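Local coordinates for SxtG (Microseira wollei, PDB 6U1R), which acts as an amidinotransferase of the saxitoxin biosynthetic pathway, moving an amidino group from a donor to an acceptor amine, at the interface of chains A and B. Residues are numbered along the deposited sequence; one frame, centred on the assembly and turned at random. Chains: chain A/B, SxtG.

Contact 1 and contact 2 are patches of one two-fold symmetric interface between chains A and B, with their centres about 27 Å apart. Helix 164-172 serves both: that of chain B gives B:Arg164 and B:Lys168 from its start to contact 1, that of chain A gives A:Phe171 from its last turn to contact 2. Each helix therefore works in both once the symmetry twins are counted. The centre of contact 1 lies about 16 Å from A:Asp215, predicted to be catalytic, and that of contact 2 about 22 Å, which places both some way from it. Their role is probably assembly, if this dimer also forms in solution.

Contact 1: the interface of chains A and B. Residues chain A 182-184, 186, 210-211; chain B 111, 161, 164, 168.
The loop A:Lys182 to A:Phe186 lies against the 3-10 helix 159-163 and the start of helix 164-172 of chain B, and turns the carbonyl of A:Lys182 toward B:Arg164. Both terminal nitrogens of the B:Arg164 guanidinium grip the one oxygen end-on: NH1 is 2.8 Å and NH2 2.9 Å from A:Lys182 O, which lies in the guanidinium plane while the donors approach from the same face of the carbonyl. Arginine suits the place because its fork can give two N-H groups to a single acceptor. Water 2 also meets this oxygen and links it to the indole NE1 of B:Trp161.

The side chain of A:Gln184 runs past B:Trp161 in the opposite direction, with CG anti to its carbonyl carbon (chi1 -63°) and the chain extended. A:Gln184 NE2 sits over the indole face, 3.3 Å from B:Trp161 CG, with amide and ring 83° apart. A long, polar but slim residue can thus cover an aromatic face and still reach water at its tip. A:Phe186 turns its edge to the face of the six-membered ring, on the side that A:Gln184 NE2 also covers, its CE1 3.5 Å from B:Trp161 CZ3.

B:Lys168 bends at chi3 (-66°), which helps bring its ammonium over the face of A:Phe210, NZ lying 3.6 Å from the ring centroid. The same nitrogen donates to A:Phe210 O, from above the carbonyl plane. The carboxylate of A:Glu211 lies near both cations without touching them and may favour them electrostatically; its OE1 accepts from the backbone N of A:Gln184 at 2.8 Å. Water 1 joins A:Glu211 OE1, A:Gln184 OE1 and B:Lys168 NZ, the last at 2.8 Å.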
# COMPACT_ATOMS: atom_id res chain seq x y z
N LYS A 182 -2.57 -0.59 3.29
CA LYS A 182 -1.95 -1.06 4.52
C LYS A 182 -3.05 -1.37 5.53
O LYS A 182 -3.86 -0.48 5.82
CB LYS A 182 -0.98 -0.00 5.09
CG LYS A 182 -0.04 -0.58 6.13
CD LYS A 182 1.22 0.24 6.27
CE LYS A 182 2.33 -0.58 6.85
NZ LYS A 182 2.80 -1.62 5.91
N PRO A 183 -3.12 -2.58 6.07
CA PRO A 183 -4.27 -2.92 6.92
C PRO A 183 -4.21 -2.21 8.26
O PRO A 183 -3.15 -1.82 8.75
CB PRO A 183 -4.15 -4.45 7.08
CG PRO A 183 -2.67 -4.73 6.92
CD PRO A 183 -2.23 -3.74 5.86
N GLN A 184 -5.39 -2.07 8.87
CA GLN A 184 -5.53 -1.44 10.18
C GLN A 184 -5.07 -2.37 11.30
O GLN A 184 -4.52 -1.91 12.31
CB GLN A 184 -6.99 -1.03 10.42
CG GLN A 184 -7.52 0.01 9.44
CD GLN A 184 -8.91 0.51 9.80
OE1 GLN A 184 -9.91 -0.21 9.66
NE2 GLN A 184 -8.99 1.73 10.27
N PHE A 186 -6.86 -4.00 13.45
CA PHE A 186 -7.67 -3.99 14.65
C PHE A 186 -7.85 -5.42 15.19
O PHE A 186 -7.69 -6.42 14.49
CB PHE A 186 -9.06 -3.40 14.37
CG PHE A 186 -9.08 -1.92 14.06
CD1 PHE A 186 -7.94 -1.13 14.13
CD2 PHE A 186 -10.28 -1.31 13.72
CE1 PHE A 186 -8.00 0.24 13.86
CE2 PHE A 186 -10.34 0.05 13.46
CZ PHE A 186 -9.21 0.82 13.54
N PHE A 210 -12.29 -9.35 8.28
CA PHE A 210 -12.48 -7.93 8.56
C PHE A 210 -11.87 -7.06 7.45
O PHE A 210 -12.50 -6.09 7.01
CB PHE A 210 -11.90 -7.64 9.94
CG PHE A 210 -11.70 -6.18 10.23
CD1 PHE A 210 -12.78 -5.37 10.54
CD2 PHE A 210 -10.42 -5.65 10.26
CE1 PHE A 210 -12.59 -4.03 10.84
CE2 PHE A 210 -10.22 -4.32 10.54
CZ PHE A 210 -11.31 -3.51 10.84
N GLU A 211 -10.66 -7.36 7.00
CA GLU A 211 -10.00 -6.56 5.99
C GLU A 211 -9.02 -7.42 5.20
O GLU A 211 -8.63 -8.50 5.66
CB GLU A 211 -9.27 -5.37 6.62
CG GLU A 211 -8.02 -5.78 7.37
CD GLU A 211 -7.47 -4.65 8.20
OE1 GLU A 211 -7.60 -3.46 7.81
OE2 GLU A 211 -6.91 -4.99 9.26
N LYS B 111 -16.23 7.38 9.26
CA LYS B 111 -16.24 6.81 10.60
C LYS B 111 -15.57 7.77 11.58
O LYS B 111 -14.48 8.27 11.28
CB LYS B 111 -15.52 5.47 10.60
CG LYS B 111 -15.66 4.66 11.88
CD LYS B 111 -15.63 3.16 11.57
CE LYS B 111 -15.07 2.35 12.73
NZ LYS B 111 -13.67 1.92 12.45
N TRP B 161 -7.82 5.91 7.73
CA TRP B 161 -8.53 4.99 8.62
C TRP B 161 -10.01 5.32 8.74
O TRP B 161 -10.86 4.42 8.86
CB TRP B 161 -7.86 4.97 10.00
CG TRP B 161 -6.67 4.04 10.05
CD1 TRP B 161 -5.96 3.58 8.99
CD2 TRP B 161 -6.09 3.45 11.21
NE1 TRP B 161 -4.98 2.72 9.41
CE2 TRP B 161 -5.03 2.62 10.77
CE3 TRP B 161 -6.38 3.51 12.59
CZ2 TRP B 161 -4.25 1.87 11.65
CZ3 TRP B 161 -5.60 2.78 13.46
CH2 TRP B 161 -4.54 1.96 13.00
N ARG B 164 -12.05 3.57 5.87
CA ARG B 164 -11.83 2.19 5.48
C ARG B 164 -13.12 1.39 5.40
O ARG B 164 -13.20 0.46 4.59
CB ARG B 164 -10.82 1.54 6.42
CG ARG B 164 -9.36 1.91 6.07
CD ARG B 164 -8.92 1.33 4.70
NE ARG B 164 -7.57 1.76 4.28
CZ ARG B 164 -6.46 1.15 4.68
NH1 ARG B 164 -6.54 0.13 5.53
NH2 ARG B 164 -5.26 1.57 4.27
N LYS B 168 -13.81 -0.60 1.90
CA LYS B 168 -14.08 -2.03 1.83
C LYS B 168 -15.44 -2.31 1.20
O LYS B 168 -15.58 -3.29 0.46
CB LYS B 168 -13.96 -2.65 3.23
CG LYS B 168 -12.51 -2.69 3.70
CD LYS B 168 -12.30 -3.39 5.05
CE LYS B 168 -12.95 -2.64 6.19
NZ LYS B 168 -12.57 -3.24 7.53
O HOH W 1 -10.04 -2.13 7.72
O HOH W 2 -2.99 1.52 7.67
O HOH W 3 -11.18 3.12 11.50

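Contact 2: the interface of chains A and B. Residues chain A 171, 174-176; chain B 240-241, 244.
B:Arg244, on helix 236-245 of this amidinotransferase-family protein, reaches across to the end of helix 164-172 and the turn that follows it in chain A. The tight part centres on its terminal nitrogen NH1, which donates to two backbone carbonyls. From B:Arg244 NH1 to A:Phe171 O the bond is 2.8 Å long and nearly straight (170° at H), in the carbonyl plane and on a lone pair. From B:Arg244 NH1 to A:Ala175 O it is also 2.8 Å but more bent, with the donor above the carbonyl plane. A:Phe171 O, near the C-terminal end of helix 164-172, probably shares in the negative end of the helix dipole, which would favour a cationic partner, and arginine brings both charge and directed N-H groups.

B:Arg244 and A:Phe171 approach tip to tip. B:Arg244 NH1 lies over the face of the A:Phe171 ring, 3.6 Å from its centroid, a cation-pi contact in which the guanidinium is tilted 41° to the ring. CG of A:Phe171 is anti to its backbone N (chi1 -180°), sending the ring toward helix 236-245, where its CZ packs 3.5 Å from B:Trp241 CA. A flat, apolar ring suits this place, since its face receives the cation while its far rim lies against the helix backbone. On the other side, A:Gly174 brings its CA to 3.7 Å from B:Arg244 CZ; with no side chain, glycine admits the guanidinium close to the turn and readily adopts the positive phi found here.

Looser packing begins at A:Lys176, whose CG is 4.0 Å from B:Arg244 CD. Its extended chain carries the ammonium on to water 4, which bridges A:Lys176 NZ and the backbone oxygen of B:Arg244, 2.9 Å from B:Arg244 O.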
# COMPACT_ATOMS: atom_id res chain seq x y z
N PHE A 171 12.73 1.06 -9.16
CA PHE A 171 11.73 1.96 -9.74
C PHE A 171 12.37 2.97 -10.68
O PHE A 171 11.81 3.29 -11.74
CB PHE A 171 10.96 2.68 -8.63
CG PHE A 171 9.91 3.62 -9.16
CD1 PHE A 171 8.68 3.13 -9.58
CD2 PHE A 171 10.17 4.97 -9.28
CE1 PHE A 171 7.73 4.00 -10.11
CE2 PHE A 171 9.21 5.83 -9.79
CZ PHE A 171 8.00 5.33 -10.21
N GLY A 174 12.75 1.53 -14.09
CA GLY A 174 11.58 1.19 -14.88
C GLY A 174 10.61 0.23 -14.23
O GLY A 174 9.56 -0.05 -14.82
N ALA A 175 10.89 -0.29 -13.04
CA ALA A 175 10.01 -1.28 -12.44
C ALA A 175 8.71 -0.65 -11.97
O ALA A 175 8.66 0.52 -11.58
CB ALA A 175 10.71 -1.96 -11.26
N LYS A 176 7.64 -1.45 -12.00
CA LYS A 176 6.40 -1.06 -11.35
C LYS A 176 6.45 -1.47 -9.88
O LYS A 176 7.12 -2.43 -9.51
CB LYS A 176 5.21 -1.69 -12.07
CG LYS A 176 5.09 -1.15 -13.49
CD LYS A 176 3.95 -1.78 -14.28
CE LYS A 176 3.81 -1.12 -15.65
NZ LYS A 176 2.41 -1.18 -16.16
N GLU B 240 6.14 11.10 -10.76
CA GLU B 240 6.63 10.06 -11.66
C GLU B 240 6.04 8.70 -11.29
O GLU B 240 5.73 7.90 -12.18
CB GLU B 240 8.17 10.03 -11.64
CG GLU B 240 8.81 11.24 -12.39
CD GLU B 240 10.26 11.57 -11.99
OE1 GLU B 240 10.92 10.79 -11.26
OE2 GLU B 240 10.75 12.66 -12.39
N TRP B 241 5.83 8.45 -10.00
CA TRP B 241 5.13 7.23 -9.60
C TRP B 241 3.72 7.18 -10.16
O TRP B 241 3.29 6.15 -10.70
CB TRP B 241 5.09 7.12 -8.07
CG TRP B 241 4.51 5.79 -7.68
CD1 TRP B 241 5.20 4.63 -7.47
CD2 TRP B 241 3.12 5.47 -7.51
NE1 TRP B 241 4.32 3.61 -7.17
CE2 TRP B 241 3.05 4.10 -7.19
CE3 TRP B 241 1.93 6.21 -7.60
CZ2 TRP B 241 1.82 3.45 -6.96
CZ3 TRP B 241 0.72 5.57 -7.37
CH2 TRP B 241 0.68 4.20 -7.05
N ARG B 244 3.68 6.52 -13.91
CA ARG B 244 3.88 5.11 -14.25
C ARG B 244 2.66 4.28 -13.91
O ARG B 244 2.26 3.39 -14.68
CB ARG B 244 5.09 4.52 -13.54
CG ARG B 244 5.27 3.03 -13.92
CD ARG B 244 6.65 2.53 -13.71
NE ARG B 244 7.64 3.39 -14.36
CZ ARG B 244 8.89 3.53 -13.93
NH1 ARG B 244 9.31 2.85 -12.87
NH2 ARG B 244 9.72 4.35 -14.57
O HOH W 4 1.64 0.63 -14.31